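Local coordinates for protein serine-tRNA ligase (Naegleria fowleri, PDB 6BLJ) that probably charges serine-specific tRNA with serine in the cytoplasm, activating the amino acid with ATP first, and is held here with AMP in its active site, at residues 177-182 and 401-406; 12-17 and 24-29; 58-63 and 94-99. All coordinates share one frame; numbering follows the deposited sequence.

Contact 1. Residues 177-182 and 401-406; sequences RPKVDP and GNEYRE
K179 and E403 alone join these two segments, through a salt bridge in which NZ of K179 lies 2.6 Å from OE2 of E403. The two side chains cross at about a right angle, and both reach across a gap of 9.3 Å between the CA atoms of K179 and E403, a span that suits long, flexible charged residues at the surface. The lysine chain runs out extended and then bends at CG-CD (chi3 82°), and the glutamate folds at its own CB-CG bond (chi2 87°), which turns its carboxylate back over the start of its loop. There OE2 takes two donors: the lysine ammonium arrives on the anti side, 15° out of the carboxylate plane, while the backbone N of G401 donates on the syn side at 3.0 Å, well tilted from that plane. The single oxygen thus ties the G401-E403 turn together and holds the loop of 177-182 to it. G401 fits its positive phi, where a side chain would press on the preceding carbonyl. Strand 404-412, which starts just after E403, belongs to the mixed, largely antiparallel sheet of the class II synthetase core, and at its third position E406 touches AMP. K179 NZ has a second acceptor in the carbonyl O of A398, so the ammonium is shared between a charge and a backbone dipole. ND2 of N402 donates to D162 of the second subunit, and in the strand R405 forms a salt bridge with D323.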
ATOM      1  N   ARG A 177      27.140  19.742 -25.831  1.00 31.03           N
ATOM      2  CA  ARG A 177      27.293  19.394 -27.231  1.00 28.58           C
ATOM      3  C   ARG A 177      25.929  19.461 -27.925  1.00 32.26           C
ATOM      4  O   ARG A 177      24.903  19.167 -27.311  1.00 30.08           O
ATOM      5  CB  ARG A 177      27.897  17.992 -27.374  1.00 26.56           C
ATOM      6  CG  ARG A 177      26.912  16.820 -27.024  1.00 25.61           C
ATOM      7  CD  ARG A 177      27.665  15.486 -27.009  1.00 30.88           C
ATOM      8  NE  ARG A 177      27.881  14.986 -28.371  1.00 27.21           N
ATOM      9  CZ  ARG A 177      28.591  13.902 -28.675  1.00 27.91           C
ATOM     10  NH1 ARG A 177      29.194  13.203 -27.721  1.00 29.24           N
ATOM     11  NH2 ARG A 177      28.723  13.534 -29.940  1.00 29.35           N
ATOM     12  N   PRO A 178      25.893  19.877 -29.195  1.00 31.67           N
ATOM     13  CA  PRO A 178      24.620  19.918 -29.926  1.00 33.11           C
ATOM     14  C   PRO A 178      24.059  18.521 -30.144  1.00 33.58           C
ATOM     15  O   PRO A 178      24.793  17.534 -30.217  1.00 32.48           O
ATOM     16  CB  PRO A 178      24.987  20.579 -31.265  1.00 34.70           C
ATOM     17  CG  PRO A 178      26.457  20.449 -31.400  1.00 36.13           C
ATOM     18  CD  PRO A 178      27.049  20.258 -30.026  1.00 37.02           C
ATOM     19  N   LYS A 179      22.736  18.450 -30.245  1.00 31.25           N
ATOM     20  CA  LYS A 179      22.086  17.167 -30.490  1.00 30.22           C
ATOM     21  C   LYS A 179      22.489  16.606 -31.843  1.00 31.76           C
ATOM     22  O   LYS A 179      22.657  15.391 -31.991  1.00 32.14           O
ATOM     23  CB  LYS A 179      20.567  17.332 -30.390  1.00 37.44           C
ATOM     24  CG  LYS A 179      20.133  17.967 -29.055  1.00 43.71           C
ATOM     25  CD  LYS A 179      18.616  18.083 -28.902  1.00 43.60           C
ATOM     26  CE  LYS A 179      18.004  16.779 -28.431  1.00 47.78           C
ATOM     27  NZ  LYS A 179      16.558  16.941 -28.074  1.00 45.70           N
ATOM     28  N   VAL A 180      22.688  17.483 -32.823  1.00 29.86           N
ATOM     29  CA  VAL A 180      23.129  17.115 -34.161  1.00 34.71           C
ATOM     30  C   VAL A 180      24.457  17.809 -34.417  1.00 35.38           C
ATOM     31  O   VAL A 180      24.564  19.034 -34.270  1.00 37.32           O
ATOM     32  CB  VAL A 180      22.081  17.499 -35.225  1.00 35.75           C
ATOM     33  CG1 VAL A 180      22.571  17.141 -36.605  1.00 34.55           C
ATOM     34  CG2 VAL A 180      20.756  16.779 -34.938  1.00 37.79           C
ATOM     35  N   ASP A 181      25.465  17.033 -34.786  1.00 32.17           N
ATOM     36  CA  ASP A 181      26.768  17.612 -35.087  1.00 34.16           C
ATOM     37  C   ASP A 181      26.684  18.506 -36.321  1.00 43.23           C
ATOM     38  O   ASP A 181      26.274  18.034 -37.391  1.00 39.34           O
ATOM     39  CB  ASP A 181      27.819  16.523 -35.286  1.00 35.16           C
ATOM     40  CG  ASP A 181      29.217  17.101 -35.540  1.00 39.58           C
ATOM     41  OD1 ASP A 181      29.450  17.673 -36.622  1.00 44.01           O
ATOM     42  OD2 ASP A 181      30.078  16.986 -34.646  1.00 40.21           O
ATOM     43  N   PRO A 182      27.065  19.785 -36.225  1.00 44.19           N
ATOM     44  CA  PRO A 182      26.947  20.679 -37.390  1.00 48.28           C
ATOM     45  C   PRO A 182      27.814  20.281 -38.581  1.00 52.93           C
ATOM     46  O   PRO A 182      27.511  20.698 -39.706  1.00 46.09           O
ATOM     47  CB  PRO A 182      27.366  22.048 -36.830  1.00 42.88           C
ATOM     48  CG  PRO A 182      28.180  21.726 -35.608  1.00 44.62           C
ATOM     49  CD  PRO A 182      27.558  20.488 -35.031  1.00 43.22           C
ATOM     50  N   GLY A 401      12.839  19.233 -26.077  1.00 47.39           N
ATOM     51  CA  GLY A 401      12.309  19.868 -24.889  1.00 37.02           C
ATOM     52  C   GLY A 401      12.655  19.202 -23.573  1.00 41.23           C
ATOM     53  O   GLY A 401      12.455  19.819 -22.521  1.00 44.92           O
ATOM     54  N   ASN A 402      13.188  17.981 -23.583  1.00 36.39           N
ATOM     55  CA  ASN A 402      13.480  17.260 -22.350  1.00 33.11           C
ATOM     56  C   ASN A 402      14.978  17.138 -22.093  1.00 31.34           C
ATOM     57  O   ASN A 402      15.418  16.191 -21.433  1.00 26.45           O
ATOM     58  CB  ASN A 402      12.854  15.868 -22.366  1.00 43.25           C
ATOM     59  CG  ASN A 402      11.347  15.911 -22.470  1.00 53.54           C
ATOM     60  OD1 ASN A 402      10.671  16.498 -21.623  1.00 59.91           O
ATOM     61  ND2 ASN A 402      10.809  15.276 -23.508  1.00 43.44           N
ATOM     62  N   GLU A 403      15.767  18.095 -22.587  1.00 27.41           N
ATOM     63  CA  GLU A 403      17.219  17.935 -22.590  1.00 29.93           C
ATOM     64  C   GLU A 403      17.854  18.140 -21.217  1.00 26.85           C
ATOM     65  O   GLU A 403      18.895  17.538 -20.935  1.00 32.25           O
ATOM     66  CB  GLU A 403      17.851  18.890 -23.609  1.00 30.17           C
ATOM     67  CG  GLU A 403      17.491  18.588 -25.059  1.00 36.24           C
ATOM     68  CD  GLU A 403      16.194  19.256 -25.510  1.00 39.77           C
ATOM     69  OE1 GLU A 403      15.599  20.016 -24.717  1.00 37.62           O
ATOM     70  OE2 GLU A 403      15.764  19.000 -26.652  1.00 42.93           O
ATOM     71  N   TYR A 404      17.279  18.984 -20.363  1.00 25.13           N
ATOM     72  CA  TYR A 404      17.801  19.204 -19.015  1.00 23.72           C
ATOM     73  C   TYR A 404      16.985  18.387 -18.016  1.00 24.68           C
ATOM     74  O   TYR A 404      15.778  18.611 -17.874  1.00 28.00           O
ATOM     75  CB  TYR A 404      17.780  20.689 -18.644  1.00 24.84           C
ATOM     76  CG  TYR A 404      18.954  21.461 -19.206  1.00 25.75           C
ATOM     77  CD1 TYR A 404      20.224  21.309 -18.655  1.00 29.12           C
ATOM     78  CD2 TYR A 404      18.805  22.319 -20.294  1.00 23.78           C
ATOM     79  CE1 TYR A 404      21.324  21.991 -19.159  1.00 30.05           C
ATOM     80  CE2 TYR A 404      19.920  23.026 -20.818  1.00 26.97           C
ATOM     81  CZ  TYR A 404      21.173  22.837 -20.231  1.00 32.50           C
ATOM     82  OH  TYR A 404      22.296  23.480 -20.689  1.00 32.73           O
ATOM     83  N   ARG A 405      17.642  17.451 -17.315  1.00 22.97           N
ATOM     84  CA  ARG A 405      16.970  16.613 -16.331  1.00 25.54           C
ATOM     85  C   ARG A 405      17.750  16.602 -15.026  1.00 24.51           C
ATOM     86  O   ARG A 405      18.988  16.606 -15.027  1.00 20.33           O
ATOM     87  CB  ARG A 405      16.797  15.172 -16.840  1.00 20.68           C
ATOM     88  CG  ARG A 405      15.983  15.047 -18.138  1.00 28.12           C
ATOM     89  CD  ARG A 405      14.534  15.509 -17.994  1.00 26.15           C
ATOM     90  NE  ARG A 405      13.772  14.747 -16.996  1.00 29.10           N
ATOM     91  CZ  ARG A 405      13.166  13.576 -17.211  1.00 31.69           C
ATOM     92  NH1 ARG A 405      13.217  12.973 -18.399  1.00 26.47           N
ATOM     93  NH2 ARG A 405      12.502  12.999 -16.223  1.00 28.94           N
ATOM     94  N   GLU A 406      17.006  16.541 -13.919  1.00 27.56           N
ATOM     95  CA  GLU A 406      17.613  16.594 -12.598  0.52 25.10           C
ATOM     96  C   GLU A 406      18.536  15.399 -12.359  1.00 22.94           C
ATOM     97  O   GLU A 406      18.189  14.245 -12.637  1.00 23.21           O
ATOM     98  CB  GLU A 406      16.518  16.664 -11.522  0.52 27.34           C
ATOM     99  CG  GLU A 406      15.715  15.394 -11.297  0.52 23.06           C
ATOM    100  CD  GLU A 406      14.641  15.135 -12.348  0.52 39.65           C
ATOM    101  OE1 GLU A 406      14.535  15.914 -13.322  0.52 42.43           O
ATOM    102  OE2 GLU A 406      13.895  14.136 -12.193  0.52 40.49           O
TER

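Contact 2. Residues 12-17 and 24-29; sequences INLFRE and EIIRES
The CD1 methyl of I26 sits squarely over the F15 ring, 3.3 Å from its centroid and only 5° off the ring normal, in a CH-pi contact. All six ring carbons are at nearly equal range from this methyl, the nearest being CE1 at 3.5 Å from I26 CD1, so the contact is with the face and its centre. The isoleucine and phenylalanine side chains cross at about a right angle. I26 presents its longer branch because CG1 lies anti to the carbonyl carbon and the chain continues extended (chi2 176°), which carries CD1 straight out from the helix to the ring. L14 meets the same branch alongside: the two side chains slide past each other in opposite directions, with CD2 of L14 3.5 Å from CG1 of I26. Here the leucine CG stands anti to the backbone N (chi1 -169°), setting the branched end against the helix. I26 is therefore gripped by an aromatic face at its methyl and by an aliphatic flank along its stem, which suits a slender, unbranched arm on a beta-branched residue. I25, one position earlier, adds a looser touch through CG2, 4.5 Å from CD2 of L14. No hydrogen bond crosses; the join is wholly apolar and buried. In this N-terminal domain it folds the loop before helix 23-32 back on that helix. Helix 38-76 closes over it with V43 against F15 and V40 against I26, and helix 114-147 brings L147 to F15.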
ATOM      1  N   ILE A  12       6.349  26.993  18.524  1.00 39.52           N
ATOM      2  CA  ILE A  12       5.083  27.505  19.037  1.00 38.54           C
ATOM      3  C   ILE A  12       5.186  28.986  19.362  1.00 40.45           C
ATOM      4  O   ILE A  12       4.221  29.733  19.174  1.00 41.28           O
ATOM      5  CB  ILE A  12       4.626  26.674  20.256  1.00 39.93           C
ATOM      6  CG1 ILE A  12       3.243  27.137  20.744  1.00 41.33           C
ATOM      7  CG2 ILE A  12       5.670  26.689  21.358  1.00 39.06           C
ATOM      8  CD1 ILE A  12       2.167  27.072  19.682  1.00 36.17           C
ATOM      9  N   ASN A  13       6.364  29.447  19.793  1.00 40.40           N
ATOM     10  CA  ASN A  13       6.533  30.854  20.142  1.00 43.27           C
ATOM     11  C   ASN A  13       6.313  31.773  18.949  1.00 43.81           C
ATOM     12  O   ASN A  13       5.814  32.897  19.116  1.00 46.48           O
ATOM     13  CB  ASN A  13       7.916  31.083  20.757  1.00 47.78           C
ATOM     14  CG  ASN A  13       7.960  30.717  22.235  1.00 55.29           C
ATOM     15  OD1 ASN A  13       6.962  30.848  22.942  1.00 60.08           O
ATOM     16  ND2 ASN A  13       9.117  30.265  22.707  1.00 56.75           N
ATOM     17  N   LEU A  14       6.673  31.327  17.741  1.00 38.53           N
ATOM     18  CA  LEU A  14       6.475  32.166  16.562  1.00 34.00           C
ATOM     19  C   LEU A  14       5.001  32.494  16.348  1.00 31.74           C
ATOM     20  O   LEU A  14       4.670  33.537  15.767  1.00 35.61           O
ATOM     21  CB  LEU A  14       7.041  31.458  15.326  1.00 34.28           C
ATOM     22  CG  LEU A  14       7.151  32.298  14.051  1.00 32.89           C
ATOM     23  CD1 LEU A  14       8.069  33.506  14.261  1.00 37.02           C
ATOM     24  CD2 LEU A  14       7.646  31.437  12.885  1.00 31.99           C
ATOM     25  N   PHE A  15       4.099  31.635  16.830  1.00 35.15           N
ATOM     26  CA  PHE A  15       2.664  31.871  16.705  1.00 36.39           C
ATOM     27  C   PHE A  15       2.131  32.904  17.692  1.00 38.36           C
ATOM     28  O   PHE A  15       0.993  33.359  17.522  1.00 42.74           O
ATOM     29  CB  PHE A  15       1.887  30.568  16.927  1.00 38.83           C
ATOM     30  CG  PHE A  15       2.119  29.511  15.880  1.00 32.37           C
ATOM     31  CD1 PHE A  15       3.282  28.758  15.882  1.00 32.94           C
ATOM     32  CD2 PHE A  15       1.145  29.234  14.928  1.00 35.59           C
ATOM     33  CE1 PHE A  15       3.490  27.764  14.936  1.00 34.43           C
ATOM     34  CE2 PHE A  15       1.345  28.236  13.979  1.00 38.50           C
ATOM     35  CZ  PHE A  15       2.525  27.509  13.983  1.00 35.40           C
ATOM     36  N   ARG A  16       2.900  33.272  18.716  1.00 38.51           N
ATOM     37  CA  ARG A  16       2.389  34.027  19.866  1.00 41.31           C
ATOM     38  C   ARG A  16       2.734  35.503  19.737  1.00 46.39           C
ATOM     39  O   ARG A  16       3.863  35.927  20.000  1.00 44.51           O
ATOM     40  CB  ARG A  16       2.914  33.468  21.181  1.00 41.24           C
ATOM     41  CG  ARG A  16       2.367  32.096  21.535  1.00 43.56           C
ATOM     42  CD  ARG A  16       3.140  31.491  22.687  1.00 41.48           C
ATOM     43  NE  ARG A  16       2.575  30.210  23.095  1.00 33.57           N
ATOM     44  CZ  ARG A  16       3.248  29.283  23.766  1.00 37.27           C
ATOM     45  NH1 ARG A  16       4.522  29.487  24.095  1.00 38.29           N
ATOM     46  NH2 ARG A  16       2.655  28.149  24.097  1.00 37.60           N
ATOM     47  N   GLU A  17       1.749  36.279  19.304  1.00 52.06           N
ATOM     48  CA  GLU A  17       1.974  37.698  19.099  1.00 70.63           C
ATOM     49  C   GLU A  17       2.342  38.385  20.416  1.00 73.70           C
ATOM     50  O   GLU A  17       3.105  39.355  20.418  1.00 76.42           O
ATOM     51  CB  GLU A  17       0.729  38.296  18.443  1.00 79.32           C
ATOM     52  CG  GLU A  17       0.998  39.464  17.521  1.00 84.01           C
ATOM     53  CD  GLU A  17      -0.279  39.954  16.849  1.00 89.45           C
ATOM     54  OE1 GLU A  17      -1.331  39.324  17.079  1.00 89.78           O
ATOM     55  OE2 GLU A  17      -0.214  40.896  16.026  1.00 93.36           O
ATOM     56  N   GLU A  24       2.095  36.071  11.198  1.00 43.63           N
ATOM     57  CA  GLU A  24       1.927  36.395   9.782  1.00 40.47           C
ATOM     58  C   GLU A  24       3.057  35.816   8.937  1.00 40.33           C
ATOM     59  O   GLU A  24       2.851  35.484   7.763  1.00 44.78           O
ATOM     60  CB  GLU A  24       1.829  37.916   9.593  1.00 42.63           C
ATOM     61  CG  GLU A  24       1.529  38.329   8.162  1.00 44.41           C
ATOM     62  CD  GLU A  24       0.192  37.815   7.666  1.00 48.58           C
ATOM     63  OE1 GLU A  24      -0.688  37.509   8.498  1.00 51.23           O
ATOM     64  OE2 GLU A  24       0.031  37.684   6.436  1.00 54.52           O
ATOM     65  N   ILE A  25       4.239  35.648   9.523  1.00 38.11           N
ATOM     66  CA  ILE A  25       5.328  34.973   8.825  1.00 33.92           C
ATOM     67  C   ILE A  25       4.922  33.550   8.467  1.00 37.96           C
ATOM     68  O   ILE A  25       5.221  33.055   7.372  1.00 40.48           O
ATOM     69  CB  ILE A  25       6.599  35.001   9.696  1.00 40.56           C
ATOM     70  CG1 ILE A  25       7.207  36.397   9.678  1.00 50.98           C
ATOM     71  CG2 ILE A  25       7.637  33.980   9.218  1.00 37.33           C
ATOM     72  CD1 ILE A  25       8.311  36.556  10.662  1.00 55.88           C
ATOM     73  N   ILE A  26       4.225  32.874   9.383  1.00 35.75           N
ATOM     74  CA  ILE A  26       3.782  31.506   9.137  1.00 33.78           C
ATOM     75  C   ILE A  26       2.654  31.481   8.111  1.00 33.36           C
ATOM     76  O   ILE A  26       2.586  30.575   7.268  1.00 38.95           O
ATOM     77  CB  ILE A  26       3.359  30.835  10.455  1.00 35.62           C
ATOM     78  CG1 ILE A  26       4.369  31.154  11.564  1.00 35.15           C
ATOM     79  CG2 ILE A  26       3.246  29.323  10.257  1.00 33.07           C
ATOM     80  CD1 ILE A  26       3.985  30.615  12.950  1.00 33.22           C
ATOM     81  N   ARG A  27       1.740  32.457   8.171  1.00 33.24           N
ATOM     82  CA  ARG A  27       0.695  32.521   7.154  1.00 33.10           C
ATOM     83  C   ARG A  27       1.302  32.745   5.777  1.00 35.60           C
ATOM     84  O   ARG A  27       0.920  32.084   4.804  1.00 33.32           O
ATOM     85  CB  ARG A  27      -0.310  33.626   7.480  1.00 35.75           C
ATOM     86  CG  ARG A  27      -1.170  33.309   8.689  1.00 37.67           C
ATOM     87  CD  ARG A  27      -2.319  34.294   8.844  1.00 46.07           C
ATOM     88  NE  ARG A  27      -2.821  34.286  10.212  1.00 45.18           N
ATOM     89  CZ  ARG A  27      -2.427  35.139  11.152  1.00 45.69           C
ATOM     90  NH1 ARG A  27      -1.539  36.084  10.869  1.00 45.98           N
ATOM     91  NH2 ARG A  27      -2.929  35.049  12.371  1.00 44.04           N
ATOM     92  N   GLU A  28       2.270  33.659   5.693  1.00 32.86           N
ATOM     93  CA  GLU A  28       2.924  33.924   4.420  0.55 34.84           C
ATOM     94  C   GLU A  28       3.651  32.686   3.903  1.00 34.59           C
ATOM     95  O   GLU A  28       3.621  32.403   2.699  1.00 35.63           O
ATOM     96  CB  GLU A  28       3.885  35.106   4.562  0.55 38.43           C
ATOM     97  CG  GLU A  28       4.353  35.695   3.233  0.55 39.69           C
ATOM     98  CD  GLU A  28       3.206  36.244   2.388  0.55 45.64           C
ATOM     99  OE1 GLU A  28       3.305  36.181   1.146  0.55 47.65           O
ATOM    100  OE2 GLU A  28       2.212  36.740   2.963  0.55 44.43           O
ATOM    101  N   SER A  29       4.294  31.923   4.794  1.00 32.72           N
ATOM    102  CA  SER A  29       4.963  30.694   4.363  1.00 32.90           C
ATOM    103  C   SER A  29       3.947  29.687   3.840  1.00 36.54           C
ATOM    104  O   SER A  29       4.188  29.017   2.827  1.00 34.85           O
ATOM    105  CB  SER A  29       5.785  30.098   5.515  1.00 27.41           C
ATOM    106  OG  SER A  29       6.512  28.935   5.120  1.00 30.88           O
TER

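Contact 3. Residues 58-63 and 94-99; sequences NHIKSF and DVYALF
Two kinds of aromatic packing meet on one ring, that of F63. Its plane lies nearly parallel to F99 in an offset stack, centroids 4.2 Å apart and planes at 12°, while its edge is turned toward the face of Y96 in an offset edge-to-face pair with planes at 76°. The stack is close at its near end, where CE1 of F63 comes within 3.4 Å of CB of F99. CB of F63 also lies over the F99 ring, 4.1 Å from its centroid. A chi2 of -9° turns the F63 ring so that the carbonyl O of H59 lies over its other face, toward the rim. The cluster fastens the loop between helices 89-93 and 101-105 to helix 38-76, one of the two long helices of the tRNA-binding arm typical of seryl-tRNA synthetases. Flat, apolar phenylalanines suit its buried part; the partly exposed Y96 suits the margin, since its ring can pack on F63 while carrying a polar group. Its OH lies close to I60, 3.2 Å from CD1. A water donates to the carbonyl O of Y96 and lies 3.3 Å from NE2 of H59. I129 of helix 114-147 packs on I60, and K430 of the third subunit on Y96.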
ATOM      1  N   ASN A  58      -4.949  26.020  37.851  1.00 41.02           N
ATOM      2  CA  ASN A  58      -4.380  26.746  38.980  1.00 45.60           C
ATOM      3  C   ASN A  58      -5.464  27.326  39.886  1.00 43.35           C
ATOM      4  O   ASN A  58      -5.270  27.410  41.103  1.00 44.99           O
ATOM      5  CB  ASN A  58      -3.421  27.817  38.465  1.00 48.32           C
ATOM      6  CG  ASN A  58      -2.203  27.204  37.788  1.00 51.51           C
ATOM      7  OD1 ASN A  58      -1.732  26.143  38.201  1.00 51.18           O
ATOM      8  ND2 ASN A  58      -1.711  27.845  36.731  1.00 52.89           N
ATOM      9  N   HIS A  59      -6.605  27.722  39.318  1.00 40.29           N
ATOM     10  CA  HIS A  59      -7.721  28.192  40.139  1.00 38.66           C
ATOM     11  C   HIS A  59      -8.266  27.074  41.021  1.00 41.04           C
ATOM     12  O   HIS A  59      -8.549  27.285  42.206  1.00 42.51           O
ATOM     13  CB  HIS A  59      -8.836  28.728  39.235  1.00 43.10           C
ATOM     14  CG  HIS A  59     -10.029  29.252  39.977  1.00 45.34           C
ATOM     15  ND1 HIS A  59      -9.938  29.841  41.220  1.00 52.58           N
ATOM     16  CD2 HIS A  59     -11.346  29.247  39.661  1.00 46.24           C
ATOM     17  CE1 HIS A  59     -11.143  30.196  41.629  1.00 50.18           C
ATOM     18  NE2 HIS A  59     -12.015  29.846  40.702  1.00 52.46           N
ATOM     19  N   ILE A  60      -8.387  25.865  40.465  1.00 36.15           N
ATOM     20  CA  ILE A  60      -8.873  24.738  41.252  1.00 36.05           C
ATOM     21  C   ILE A  60      -7.868  24.381  42.338  1.00 43.18           C
ATOM     22  O   ILE A  60      -8.244  24.105  43.483  1.00 40.60           O
ATOM     23  CB  ILE A  60      -9.148  23.532  40.338  1.00 34.28           C
ATOM     24  CG1 ILE A  60     -10.192  23.873  39.278  1.00 36.98           C
ATOM     25  CG2 ILE A  60      -9.648  22.347  41.160  1.00 33.81           C
ATOM     26  CD1 ILE A  60     -10.255  22.820  38.162  1.00 38.09           C
ATOM     27  N   LYS A  61      -6.571  24.407  42.000  1.00 40.27           N
ATOM     28  CA  LYS A  61      -5.532  24.058  42.965  1.00 43.89           C
ATOM     29  C   LYS A  61      -5.506  25.006  44.161  1.00 43.79           C
ATOM     30  O   LYS A  61      -5.132  24.598  45.268  1.00 46.91           O
ATOM     31  CB  LYS A  61      -4.165  24.047  42.276  1.00 35.30           C
ATOM     32  CG  LYS A  61      -3.786  22.720  41.659  1.00 43.66           C
ATOM     33  CD  LYS A  61      -2.636  22.883  40.670  1.00 53.68           C
ATOM     34  CE  LYS A  61      -1.925  21.562  40.420  1.00 57.83           C
ATOM     35  NZ  LYS A  61      -0.977  21.627  39.269  1.00 58.53           N
ATOM     36  N   SER A  62      -5.911  26.263  43.971  1.00 39.36           N
ATOM     37  CA  SER A  62      -5.927  27.194  45.091  1.00 44.94           C
ATOM     38  C   SER A  62      -6.943  26.786  46.149  1.00 41.40           C
ATOM     39  O   SER A  62      -6.808  27.187  47.310  1.00 38.71           O
ATOM     40  CB  SER A  62      -6.223  28.615  44.606  1.00 42.51           C
ATOM     41  OG  SER A  62      -7.581  28.748  44.215  1.00 43.45           O
ATOM     42  N   PHE A  63      -7.987  26.040  45.751  1.00 42.21           N
ATOM     43  CA  PHE A  63      -8.995  25.559  46.700  1.00 39.41           C
ATOM     44  C   PHE A  63      -8.368  24.697  47.786  1.00 41.81           C
ATOM     45  O   PHE A  63      -8.839  24.693  48.935  1.00 41.38           O
ATOM     46  CB  PHE A  63     -10.073  24.747  45.972  1.00 39.94           C
ATOM     47  CG  PHE A  63     -10.872  25.533  44.950  1.00 42.06           C
ATOM     48  CD1 PHE A  63     -10.754  26.913  44.842  1.00 40.47           C
ATOM     49  CD2 PHE A  63     -11.719  24.871  44.075  1.00 37.93           C
ATOM     50  CE1 PHE A  63     -11.489  27.616  43.903  1.00 42.41           C
ATOM     51  CE2 PHE A  63     -12.460  25.570  43.133  1.00 37.60           C
ATOM     52  CZ  PHE A  63     -12.344  26.944  43.047  1.00 42.26           C
ATOM     53  N   ASP A  94     -21.556  21.597  42.826  1.00 54.49           N
ATOM     54  CA  ASP A  94     -20.862  22.791  42.356  1.00 55.66           C
ATOM     55  C   ASP A  94     -19.869  23.314  43.389  1.00 46.54           C
ATOM     56  O   ASP A  94     -20.196  24.233  44.147  1.00 40.76           O
ATOM     57  CB  ASP A  94     -21.880  23.884  42.022  1.00 58.56           C
ATOM     58  CG  ASP A  94     -21.256  25.071  41.309  1.00 61.39           C
ATOM     59  OD1 ASP A  94     -20.089  24.966  40.868  1.00 52.83           O
ATOM     60  OD2 ASP A  94     -21.941  26.112  41.193  1.00 65.82           O
ATOM     61  N   VAL A  95     -18.651  22.764  43.427  1.00 42.03           N
ATOM     62  CA  VAL A  95     -17.719  23.209  44.463  1.00 42.78           C
ATOM     63  C   VAL A  95     -17.243  24.631  44.207  1.00 36.64           C
ATOM     64  O   VAL A  95     -16.832  25.315  45.145  1.00 36.96           O
ATOM     65  CB  VAL A  95     -16.502  22.269  44.591  1.00 43.73           C
ATOM     66  CG1 VAL A  95     -16.934  20.893  45.049  1.00 50.50           C
ATOM     67  CG2 VAL A  95     -15.740  22.184  43.275  1.00 36.20           C
ATOM     68  N   TYR A  96     -17.286  25.088  42.952  1.00 36.60           N
ATOM     69  CA  TYR A  96     -16.822  26.432  42.621  1.00 42.31           C
ATOM     70  C   TYR A  96     -17.587  27.514  43.380  1.00 44.58           C
ATOM     71  O   TYR A  96     -17.016  28.560  43.706  1.00 42.31           O
ATOM     72  CB  TYR A  96     -16.944  26.654  41.119  1.00 36.82           C
ATOM     73  CG  TYR A  96     -16.006  25.796  40.308  1.00 43.32           C
ATOM     74  CD1 TYR A  96     -14.739  26.253  39.983  1.00 38.32           C
ATOM     75  CD2 TYR A  96     -16.385  24.530  39.865  1.00 35.42           C
ATOM     76  CE1 TYR A  96     -13.874  25.492  39.243  1.00 36.94           C
ATOM     77  CE2 TYR A  96     -15.517  23.747  39.109  1.00 35.70           C
ATOM     78  CZ  TYR A  96     -14.259  24.240  38.810  1.00 37.03           C
ATOM     79  OH  TYR A  96     -13.368  23.507  38.070  1.00 34.74           O
ATOM     80  N   ALA A  97     -18.871  27.287  43.677  1.00 41.23           N
ATOM     81  CA  ALA A  97     -19.668  28.341  44.286  1.00 47.01           C
ATOM     82  C   ALA A  97     -19.221  28.657  45.708  1.00 51.51           C
ATOM     83  O   ALA A  97     -19.552  29.729  46.216  1.00 53.20           O
ATOM     84  CB  ALA A  97     -21.151  27.963  44.267  1.00 47.71           C
ATOM     85  N   LEU A  98     -18.458  27.763  46.352  1.00 49.53           N
ATOM     86  CA  LEU A  98     -18.024  27.988  47.727  1.00 46.95           C
ATOM     87  C   LEU A  98     -16.776  28.856  47.826  1.00 43.04           C
ATOM     88  O   LEU A  98     -16.477  29.363  48.911  1.00 48.40           O
ATOM     89  CB  LEU A  98     -17.742  26.656  48.435  1.00 48.56           C
ATOM     90  CG  LEU A  98     -18.884  25.783  48.969  1.00 49.55           C
ATOM     91  CD1 LEU A  98     -19.763  25.259  47.847  1.00 46.33           C
ATOM     92  CD2 LEU A  98     -18.313  24.622  49.781  1.00 49.02           C
ATOM     93  N   PHE A  99     -16.035  29.031  46.734  1.00 39.53           N
ATOM     94  CA  PHE A  99     -14.713  29.633  46.806  1.00 48.18           C
ATOM     95  C   PHE A  99     -14.644  31.001  46.133  1.00 48.99           C
ATOM     96  O   PHE A  99     -13.551  31.466  45.797  1.00 53.05           O
ATOM     97  CB  PHE A  99     -13.680  28.674  46.216  1.00 38.49           C
ATOM     98  CG  PHE A  99     -13.500  27.422  47.035  1.00 40.36           C
ATOM     99  CD1 PHE A  99     -12.667  27.419  48.147  1.00 45.54           C
ATOM    100  CD2 PHE A  99     -14.199  26.257  46.722  1.00 45.58           C
ATOM    101  CE1 PHE A  99     -12.512  26.270  48.922  1.00 38.05           C
ATOM    102  CE2 PHE A  99     -14.050  25.104  47.495  1.00 36.87           C
ATOM    103  CZ  PHE A  99     -13.203  25.110  48.590  1.00 37.31           C
TER
HETATM  104  O   HOH W   1     -14.847  29.758  42.360  1.00 40.85           O

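Along the chain the three contacts follow in series: contact 2 first, then contact 3, then contact 1. Contacts 2 and 3 both belong to the N-terminal domain, their centres 35 Å apart, and helix 38-76 links them: it covers contact 2 near its start and supplies one segment of contact 3 further along. Helix 114-147 packs on both. Contact 1 lies in the other half of the molecule, at the start of a strand of the catalytic sheet, about 45 Å from contact 2 and 77 Å from contact 3 between centres. The N-terminal domain and the AMP-binding core thus have separate local contacts, consistent with an arm that engages tRNA far from the active site.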